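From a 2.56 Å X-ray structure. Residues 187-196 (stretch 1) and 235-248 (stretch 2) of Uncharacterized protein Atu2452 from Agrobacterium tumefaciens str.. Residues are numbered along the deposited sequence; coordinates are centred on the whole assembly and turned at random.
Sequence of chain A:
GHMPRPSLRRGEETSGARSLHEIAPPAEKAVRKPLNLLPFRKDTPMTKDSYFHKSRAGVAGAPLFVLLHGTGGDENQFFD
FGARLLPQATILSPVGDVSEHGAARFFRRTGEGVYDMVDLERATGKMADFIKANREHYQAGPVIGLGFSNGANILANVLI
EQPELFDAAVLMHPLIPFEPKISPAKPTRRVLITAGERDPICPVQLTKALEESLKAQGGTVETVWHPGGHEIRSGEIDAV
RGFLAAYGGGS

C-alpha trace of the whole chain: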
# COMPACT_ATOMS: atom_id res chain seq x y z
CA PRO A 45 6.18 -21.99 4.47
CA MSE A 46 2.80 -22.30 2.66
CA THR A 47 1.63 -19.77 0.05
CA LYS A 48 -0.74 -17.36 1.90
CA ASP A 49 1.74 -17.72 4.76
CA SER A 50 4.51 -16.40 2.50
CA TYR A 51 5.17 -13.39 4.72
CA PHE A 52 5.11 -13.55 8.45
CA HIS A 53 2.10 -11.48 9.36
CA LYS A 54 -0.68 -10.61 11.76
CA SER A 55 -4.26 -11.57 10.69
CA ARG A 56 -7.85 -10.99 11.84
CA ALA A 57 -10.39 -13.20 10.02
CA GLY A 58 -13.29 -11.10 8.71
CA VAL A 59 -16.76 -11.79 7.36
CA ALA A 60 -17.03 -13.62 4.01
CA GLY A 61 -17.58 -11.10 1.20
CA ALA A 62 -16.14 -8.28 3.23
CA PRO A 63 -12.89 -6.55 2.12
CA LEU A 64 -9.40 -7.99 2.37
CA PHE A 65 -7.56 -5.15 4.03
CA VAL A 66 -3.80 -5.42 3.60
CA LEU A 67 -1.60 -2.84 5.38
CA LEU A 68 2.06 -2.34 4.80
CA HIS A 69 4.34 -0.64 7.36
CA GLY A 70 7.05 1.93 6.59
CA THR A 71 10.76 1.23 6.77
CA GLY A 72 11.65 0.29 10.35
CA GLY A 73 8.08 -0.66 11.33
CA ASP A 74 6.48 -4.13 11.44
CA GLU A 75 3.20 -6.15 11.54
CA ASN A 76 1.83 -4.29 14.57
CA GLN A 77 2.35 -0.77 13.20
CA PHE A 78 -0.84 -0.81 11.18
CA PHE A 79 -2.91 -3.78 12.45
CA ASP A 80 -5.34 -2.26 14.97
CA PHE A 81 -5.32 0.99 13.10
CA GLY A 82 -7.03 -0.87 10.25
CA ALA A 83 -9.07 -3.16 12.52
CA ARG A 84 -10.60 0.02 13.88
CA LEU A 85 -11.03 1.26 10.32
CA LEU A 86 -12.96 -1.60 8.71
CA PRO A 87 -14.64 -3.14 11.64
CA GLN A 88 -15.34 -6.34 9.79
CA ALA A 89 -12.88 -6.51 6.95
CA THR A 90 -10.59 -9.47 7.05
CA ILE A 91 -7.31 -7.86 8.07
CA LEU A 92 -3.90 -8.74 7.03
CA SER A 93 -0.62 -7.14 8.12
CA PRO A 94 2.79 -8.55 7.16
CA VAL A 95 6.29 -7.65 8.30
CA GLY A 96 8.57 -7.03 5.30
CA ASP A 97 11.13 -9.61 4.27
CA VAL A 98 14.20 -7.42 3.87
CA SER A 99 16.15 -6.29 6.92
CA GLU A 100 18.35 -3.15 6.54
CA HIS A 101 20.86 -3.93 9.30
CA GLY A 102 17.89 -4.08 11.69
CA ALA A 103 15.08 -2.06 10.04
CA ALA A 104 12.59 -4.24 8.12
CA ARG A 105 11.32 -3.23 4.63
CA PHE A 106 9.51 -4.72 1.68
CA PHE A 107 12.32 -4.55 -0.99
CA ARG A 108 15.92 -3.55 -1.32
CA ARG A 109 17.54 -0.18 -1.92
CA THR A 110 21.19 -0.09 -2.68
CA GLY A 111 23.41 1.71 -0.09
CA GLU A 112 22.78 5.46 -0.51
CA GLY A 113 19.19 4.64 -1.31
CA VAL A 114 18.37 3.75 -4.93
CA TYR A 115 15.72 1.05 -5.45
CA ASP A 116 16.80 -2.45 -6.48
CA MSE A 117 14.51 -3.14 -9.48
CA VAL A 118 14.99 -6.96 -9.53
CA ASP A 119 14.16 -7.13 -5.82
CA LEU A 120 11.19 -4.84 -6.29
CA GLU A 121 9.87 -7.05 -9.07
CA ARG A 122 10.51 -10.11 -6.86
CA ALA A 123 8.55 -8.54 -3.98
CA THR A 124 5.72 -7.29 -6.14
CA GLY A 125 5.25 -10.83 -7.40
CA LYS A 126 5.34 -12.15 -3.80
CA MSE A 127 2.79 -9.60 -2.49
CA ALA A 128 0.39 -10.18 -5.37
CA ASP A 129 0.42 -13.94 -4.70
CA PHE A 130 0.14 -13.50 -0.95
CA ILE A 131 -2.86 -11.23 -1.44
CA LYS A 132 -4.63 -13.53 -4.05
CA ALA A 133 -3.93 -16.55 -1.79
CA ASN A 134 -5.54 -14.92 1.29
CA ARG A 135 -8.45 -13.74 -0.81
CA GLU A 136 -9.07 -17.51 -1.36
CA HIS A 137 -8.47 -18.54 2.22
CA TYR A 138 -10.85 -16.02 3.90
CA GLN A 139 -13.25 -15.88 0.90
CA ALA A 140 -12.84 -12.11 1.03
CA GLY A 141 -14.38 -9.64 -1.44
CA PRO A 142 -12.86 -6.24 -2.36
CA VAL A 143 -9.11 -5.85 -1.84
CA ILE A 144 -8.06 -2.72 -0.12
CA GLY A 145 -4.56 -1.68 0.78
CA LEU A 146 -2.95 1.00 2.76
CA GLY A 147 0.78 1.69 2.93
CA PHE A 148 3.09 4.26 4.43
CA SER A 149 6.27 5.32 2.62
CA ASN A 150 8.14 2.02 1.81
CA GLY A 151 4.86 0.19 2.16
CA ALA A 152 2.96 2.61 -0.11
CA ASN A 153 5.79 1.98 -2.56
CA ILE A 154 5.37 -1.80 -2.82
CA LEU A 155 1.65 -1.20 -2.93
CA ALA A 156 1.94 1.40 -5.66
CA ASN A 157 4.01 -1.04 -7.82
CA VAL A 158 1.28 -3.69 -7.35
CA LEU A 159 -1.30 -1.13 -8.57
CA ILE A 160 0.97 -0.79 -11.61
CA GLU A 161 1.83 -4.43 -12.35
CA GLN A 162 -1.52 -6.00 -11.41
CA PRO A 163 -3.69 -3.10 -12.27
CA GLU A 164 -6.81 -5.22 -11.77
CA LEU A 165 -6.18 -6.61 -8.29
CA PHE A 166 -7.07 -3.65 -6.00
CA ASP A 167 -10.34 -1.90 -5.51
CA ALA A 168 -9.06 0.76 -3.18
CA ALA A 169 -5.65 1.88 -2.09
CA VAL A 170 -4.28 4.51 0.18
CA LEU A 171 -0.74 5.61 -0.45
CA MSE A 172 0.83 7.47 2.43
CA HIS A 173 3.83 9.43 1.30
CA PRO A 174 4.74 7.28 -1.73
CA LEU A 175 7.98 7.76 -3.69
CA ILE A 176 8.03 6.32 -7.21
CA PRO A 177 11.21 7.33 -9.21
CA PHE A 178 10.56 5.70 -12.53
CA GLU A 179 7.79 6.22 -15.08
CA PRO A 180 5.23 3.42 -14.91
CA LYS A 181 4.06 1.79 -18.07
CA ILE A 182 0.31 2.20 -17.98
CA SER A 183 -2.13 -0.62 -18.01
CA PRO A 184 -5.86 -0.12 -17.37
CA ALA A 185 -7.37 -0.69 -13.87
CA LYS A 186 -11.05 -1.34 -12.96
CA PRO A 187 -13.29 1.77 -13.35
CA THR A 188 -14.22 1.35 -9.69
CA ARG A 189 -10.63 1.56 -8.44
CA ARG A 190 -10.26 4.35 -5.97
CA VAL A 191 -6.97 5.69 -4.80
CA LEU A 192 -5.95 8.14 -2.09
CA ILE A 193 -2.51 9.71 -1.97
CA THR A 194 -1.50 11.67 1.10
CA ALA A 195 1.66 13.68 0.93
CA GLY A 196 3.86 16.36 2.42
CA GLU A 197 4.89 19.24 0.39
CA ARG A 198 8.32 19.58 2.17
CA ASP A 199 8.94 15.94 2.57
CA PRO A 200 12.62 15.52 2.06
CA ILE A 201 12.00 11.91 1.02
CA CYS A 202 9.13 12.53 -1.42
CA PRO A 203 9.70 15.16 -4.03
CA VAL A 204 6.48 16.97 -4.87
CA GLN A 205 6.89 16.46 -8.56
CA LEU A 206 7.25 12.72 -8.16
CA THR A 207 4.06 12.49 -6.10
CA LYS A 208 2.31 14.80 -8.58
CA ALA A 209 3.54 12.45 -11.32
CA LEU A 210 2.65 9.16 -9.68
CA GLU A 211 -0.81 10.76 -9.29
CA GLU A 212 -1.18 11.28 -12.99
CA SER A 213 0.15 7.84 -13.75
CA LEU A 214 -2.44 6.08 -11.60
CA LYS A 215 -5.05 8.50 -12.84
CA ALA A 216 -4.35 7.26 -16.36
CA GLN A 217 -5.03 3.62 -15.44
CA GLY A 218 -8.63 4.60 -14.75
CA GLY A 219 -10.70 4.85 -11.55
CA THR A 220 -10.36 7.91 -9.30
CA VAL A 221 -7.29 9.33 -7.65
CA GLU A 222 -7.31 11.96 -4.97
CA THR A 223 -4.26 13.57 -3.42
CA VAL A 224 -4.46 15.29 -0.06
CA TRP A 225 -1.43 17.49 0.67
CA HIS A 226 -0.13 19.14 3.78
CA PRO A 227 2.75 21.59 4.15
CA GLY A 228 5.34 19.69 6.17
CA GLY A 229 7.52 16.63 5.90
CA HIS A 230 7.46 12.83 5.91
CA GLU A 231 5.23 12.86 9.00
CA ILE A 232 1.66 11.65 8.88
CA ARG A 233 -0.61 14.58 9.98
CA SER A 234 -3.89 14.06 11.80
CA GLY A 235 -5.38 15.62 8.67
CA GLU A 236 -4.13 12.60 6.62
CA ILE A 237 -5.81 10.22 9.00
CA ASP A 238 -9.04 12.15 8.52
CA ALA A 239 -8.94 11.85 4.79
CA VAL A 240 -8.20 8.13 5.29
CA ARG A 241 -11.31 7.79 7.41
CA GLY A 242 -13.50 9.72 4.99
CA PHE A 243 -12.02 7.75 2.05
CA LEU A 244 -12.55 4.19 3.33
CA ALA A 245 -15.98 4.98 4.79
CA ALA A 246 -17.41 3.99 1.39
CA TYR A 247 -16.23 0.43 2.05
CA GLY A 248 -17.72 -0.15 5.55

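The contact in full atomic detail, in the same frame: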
# COMPACT_ATOMS: atom_id res chain seq x y z
N PRO A 187 -12.73 0.41 -13.43
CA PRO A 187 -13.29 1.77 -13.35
C PRO A 187 -13.67 2.15 -11.93
O PRO A 187 -13.83 3.34 -11.63
CB PRO A 187 -14.56 1.66 -14.19
CG PRO A 187 -14.25 0.62 -15.14
CD PRO A 187 -13.50 -0.41 -14.38
N THR A 188 -13.81 1.15 -11.06
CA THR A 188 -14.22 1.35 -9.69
C THR A 188 -13.01 1.55 -8.78
O THR A 188 -13.17 1.84 -7.60
CB THR A 188 -15.01 0.15 -9.16
OG1 THR A 188 -14.22 -1.04 -9.32
CG2 THR A 188 -16.37 0.03 -9.87
N ARG A 189 -11.80 1.35 -9.29
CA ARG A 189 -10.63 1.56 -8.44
C ARG A 189 -10.71 2.94 -7.85
O ARG A 189 -11.13 3.88 -8.52
CB ARG A 189 -9.36 1.44 -9.23
CG ARG A 189 -8.59 0.21 -8.98
CD ARG A 189 -7.20 0.68 -8.58
NE ARG A 189 -6.81 1.99 -9.12
CZ ARG A 189 -5.69 2.24 -9.83
NH1 ARG A 189 -4.84 1.23 -10.10
NH2 ARG A 189 -5.40 3.47 -10.24
N ARG A 190 -10.35 3.06 -6.59
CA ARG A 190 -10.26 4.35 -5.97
C ARG A 190 -8.93 4.41 -5.29
O ARG A 190 -8.62 3.51 -4.48
CB ARG A 190 -11.37 4.54 -4.95
CG ARG A 190 -12.69 4.84 -5.62
CD ARG A 190 -13.85 4.94 -4.67
NE ARG A 190 -13.84 6.12 -3.79
CZ ARG A 190 -13.80 6.06 -2.44
NH1 ARG A 190 -13.72 4.89 -1.80
NH2 ARG A 190 -13.82 7.17 -1.71
N VAL A 191 -8.15 5.45 -5.60
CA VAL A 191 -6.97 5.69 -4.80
C VAL A 191 -6.82 7.05 -4.13
O VAL A 191 -7.15 8.11 -4.70
CB VAL A 191 -5.63 5.15 -5.44
CG1 VAL A 191 -5.86 4.49 -6.78
CG2 VAL A 191 -4.54 6.15 -5.41
N LEU A 192 -6.29 6.97 -2.89
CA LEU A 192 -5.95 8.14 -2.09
C LEU A 192 -4.45 8.29 -1.90
O LEU A 192 -3.80 7.38 -1.38
CB LEU A 192 -6.60 8.03 -0.71
CG LEU A 192 -6.19 9.14 0.24
CD1 LEU A 192 -6.46 10.47 -0.37
CD2 LEU A 192 -6.92 9.03 1.51
N ILE A 193 -3.89 9.42 -2.30
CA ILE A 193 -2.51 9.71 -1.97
C ILE A 193 -2.47 10.83 -0.94
O ILE A 193 -3.16 11.86 -1.10
CB ILE A 193 -1.73 10.10 -3.19
CG1 ILE A 193 -1.84 8.99 -4.25
CG2 ILE A 193 -0.27 10.26 -2.82
CD1 ILE A 193 -1.57 9.41 -5.70
N THR A 194 -1.70 10.64 0.12
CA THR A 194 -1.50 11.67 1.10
C THR A 194 -0.04 12.01 1.06
O THR A 194 0.83 11.13 0.96
CB THR A 194 -1.83 11.18 2.54
OG1 THR A 194 -0.81 10.27 2.96
CG2 THR A 194 -3.21 10.44 2.62
N ALA A 195 0.28 13.29 1.15
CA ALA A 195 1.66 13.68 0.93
C ALA A 195 2.09 15.00 1.59
O ALA A 195 1.28 15.86 1.94
CB ALA A 195 1.94 13.68 -0.55
N GLY A 196 3.40 15.16 1.78
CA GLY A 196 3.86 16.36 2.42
C GLY A 196 4.42 17.24 1.33
O GLY A 196 5.04 16.76 0.37
N GLY A 235 -4.62 15.36 9.89
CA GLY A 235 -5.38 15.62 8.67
C GLY A 235 -5.37 14.49 7.65
O GLY A 235 -6.39 14.25 6.98
N GLU A 236 -4.22 13.82 7.49
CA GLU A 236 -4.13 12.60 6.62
C GLU A 236 -5.03 11.48 7.14
O GLU A 236 -5.68 10.78 6.37
CB GLU A 236 -2.71 12.00 6.52
CG GLU A 236 -1.55 12.97 6.39
CD GLU A 236 -0.26 12.34 5.84
OE1 GLU A 236 0.84 12.89 6.13
OE2 GLU A 236 -0.32 11.33 5.11
N ILE A 237 -5.06 11.31 8.45
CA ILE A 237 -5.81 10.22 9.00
C ILE A 237 -7.27 10.50 8.77
O ILE A 237 -8.02 9.58 8.46
CB ILE A 237 -5.49 9.96 10.48
CG1 ILE A 237 -4.03 9.49 10.60
CG2 ILE A 237 -6.45 8.89 11.08
CD1 ILE A 237 -3.48 9.54 12.04
N ASP A 238 -7.67 11.77 8.83
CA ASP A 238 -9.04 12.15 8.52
C ASP A 238 -9.44 11.73 7.14
O ASP A 238 -10.41 11.00 6.96
CB ASP A 238 -9.22 13.64 8.68
CG ASP A 238 -9.18 14.04 10.12
OD1 ASP A 238 -9.22 13.15 11.01
OD2 ASP A 238 -9.10 15.25 10.38
N ALA A 239 -8.67 12.18 6.18
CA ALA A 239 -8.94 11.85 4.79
C ALA A 239 -8.99 10.33 4.60
O ALA A 239 -9.77 9.84 3.79
CB ALA A 239 -7.89 12.53 3.89
N VAL A 240 -8.16 9.58 5.35
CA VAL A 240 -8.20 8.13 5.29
C VAL A 240 -9.57 7.66 5.75
O VAL A 240 -10.22 6.87 5.08
CB VAL A 240 -7.13 7.49 6.13
CG1 VAL A 240 -7.35 5.98 6.16
CG2 VAL A 240 -5.76 7.75 5.55
N ARG A 241 -10.03 8.18 6.87
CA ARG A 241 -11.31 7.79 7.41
C ARG A 241 -12.47 8.12 6.50
O ARG A 241 -13.33 7.28 6.27
CB ARG A 241 -11.53 8.42 8.77
CG ARG A 241 -11.17 7.53 9.86
CD ARG A 241 -11.89 8.02 11.09
NE ARG A 241 -11.41 9.36 11.31
CZ ARG A 241 -10.37 9.65 12.10
NH1 ARG A 241 -9.78 8.67 12.78
NH2 ARG A 241 -9.95 10.91 12.20
N GLY A 242 -12.51 9.35 6.00
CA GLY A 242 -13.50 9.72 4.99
C GLY A 242 -13.42 8.85 3.73
O GLY A 242 -14.46 8.48 3.17
N PHE A 243 -12.20 8.50 3.30
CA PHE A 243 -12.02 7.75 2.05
C PHE A 243 -12.54 6.31 2.14
O PHE A 243 -13.35 5.90 1.32
CB PHE A 243 -10.54 7.81 1.61
CG PHE A 243 -10.22 6.97 0.39
CD1 PHE A 243 -10.40 7.48 -0.89
CD2 PHE A 243 -9.69 5.67 0.54
CE1 PHE A 243 -10.07 6.70 -2.02
CE2 PHE A 243 -9.35 4.86 -0.58
CZ PHE A 243 -9.56 5.36 -1.86
N LEU A 244 -12.13 5.57 3.16
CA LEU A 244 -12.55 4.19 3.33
C LEU A 244 -13.93 3.99 3.88
O LEU A 244 -14.39 2.85 4.01
CB LEU A 244 -11.59 3.46 4.26
CG LEU A 244 -10.13 3.37 3.81
CD1 LEU A 244 -9.35 2.93 5.00
CD2 LEU A 244 -9.88 2.46 2.61
N ALA A 245 -14.61 5.09 4.23
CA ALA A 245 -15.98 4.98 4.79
C ALA A 245 -16.93 4.41 3.75
O ALA A 245 -17.91 3.80 4.09
CB ALA A 245 -16.50 6.32 5.33
N ALA A 246 -16.61 4.56 2.47
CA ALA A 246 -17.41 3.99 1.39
C ALA A 246 -17.40 2.48 1.41
O ALA A 246 -18.23 1.86 0.77
CB ALA A 246 -16.91 4.49 0.01
N TYR A 247 -16.45 1.88 2.12
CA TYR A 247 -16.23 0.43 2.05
C TYR A 247 -16.80 -0.33 3.26
O TYR A 247 -16.88 -1.57 3.25
CB TYR A 247 -14.74 0.11 1.78
CG TYR A 247 -14.29 0.57 0.39
CD1 TYR A 247 -14.51 -0.23 -0.73
CD2 TYR A 247 -13.70 1.83 0.19
CE1 TYR A 247 -14.13 0.20 -2.02
CE2 TYR A 247 -13.31 2.27 -1.11
CZ TYR A 247 -13.53 1.45 -2.21
OH TYR A 247 -13.19 1.84 -3.50
N GLY A 248 -17.25 0.43 4.27
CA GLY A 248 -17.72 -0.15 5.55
C GLY A 248 -16.85 0.24 6.74
O GLY A 248 -17.00 1.33 7.33

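How do the two backbones lie against each other? Stretch 1 runs as a strand from Arg190 to Gly196, and the helix of stretch 2 passes over it in nearly the opposite direction, with 176° between their N-to-C axes and a closest approach of 9.3 Å. Because the two run antiparallel, walking forward along the strand means walking backward along the helix: Arg190 and Leu192 meet residues near Phe243, and Thr194 meets Glu236. Alternation in the strand sends the CA-to-CB bonds of Arg190, Leu192 and Thr194 toward the helix, while those of Val191 and Ala195 point away. Before the strand, Thr188 only skirts the contact; the CA-to-CB bond of Arg189 points away, and its NH1 and NH2 are hydrogen-bonded elsewhere in the structure. The helix answers with Glu236, Ala239 and Phe243, spaced three and four residues apart and therefore on one side of it. The two stretches together bury 516 Å².

What does Arg190 do at the far end of the helix? Its guanidinium lies flat on the Phe243 ring, with centres 4.3 Å apart and planes at 20°, so the cation rests on the aromatic electron cloud, although CZ sits off-centre, 30° from the ring normal. The same group reaches the backbone: Arg190 NH1 and Arg190 NH2 each make a weak hydrogen bond to Phe243 O, both at 3.3 Å. No backbone hydrogen bond within the stretch ends on this carbonyl, and the arginine supplies donors to it. Ala246 CB comes within 3.7 Å of Arg190 NH1, adding an aliphatic neighbour. Tyr247 also closes in on the guanidinium, near its plane, but Arg190 NH1 is modelled too close to that ring, so the position of this nitrogen, and with it its weak bond to Phe243 O, is less certain.

How does Leu192 fill the middle? It takes the other face of the Phe243 ring, opposite the guanidinium, so that one aromatic side chain is held between a cation and an aliphatic group. Leu192 CB stands 3.8 Å from the ring centroid and only 8° off the normal, a CH-pi contact squarely over the face. Farther out, Leu192 CD2 packs 3.8 Å from Phe243 CB, 4.3 Å from Ala239 CB and 4.4 Å from Val240 CG2. The small side chain of Ala239 contributes to this apolar patch without reaching far from the helix, and the side-chain contacts of this buried leucine with the helix are apolar.

What joins the strand to the start of stretch 2? Here the chemistry turns polar. Thr194 OG1 donates a hydrogen bond to Glu236 OE2 across 2.4 Å, a very short distance that should be read with caution at 2.56 Å resolution. Both residues are buried, so the bond gives the threonine hydroxyl an acceptor and the carboxylate oxygen a donor away from bulk solvent. The other carboxylate oxygen, Glu236 OE1, is hydrogen-bonded to a residue bordering one of the stretches.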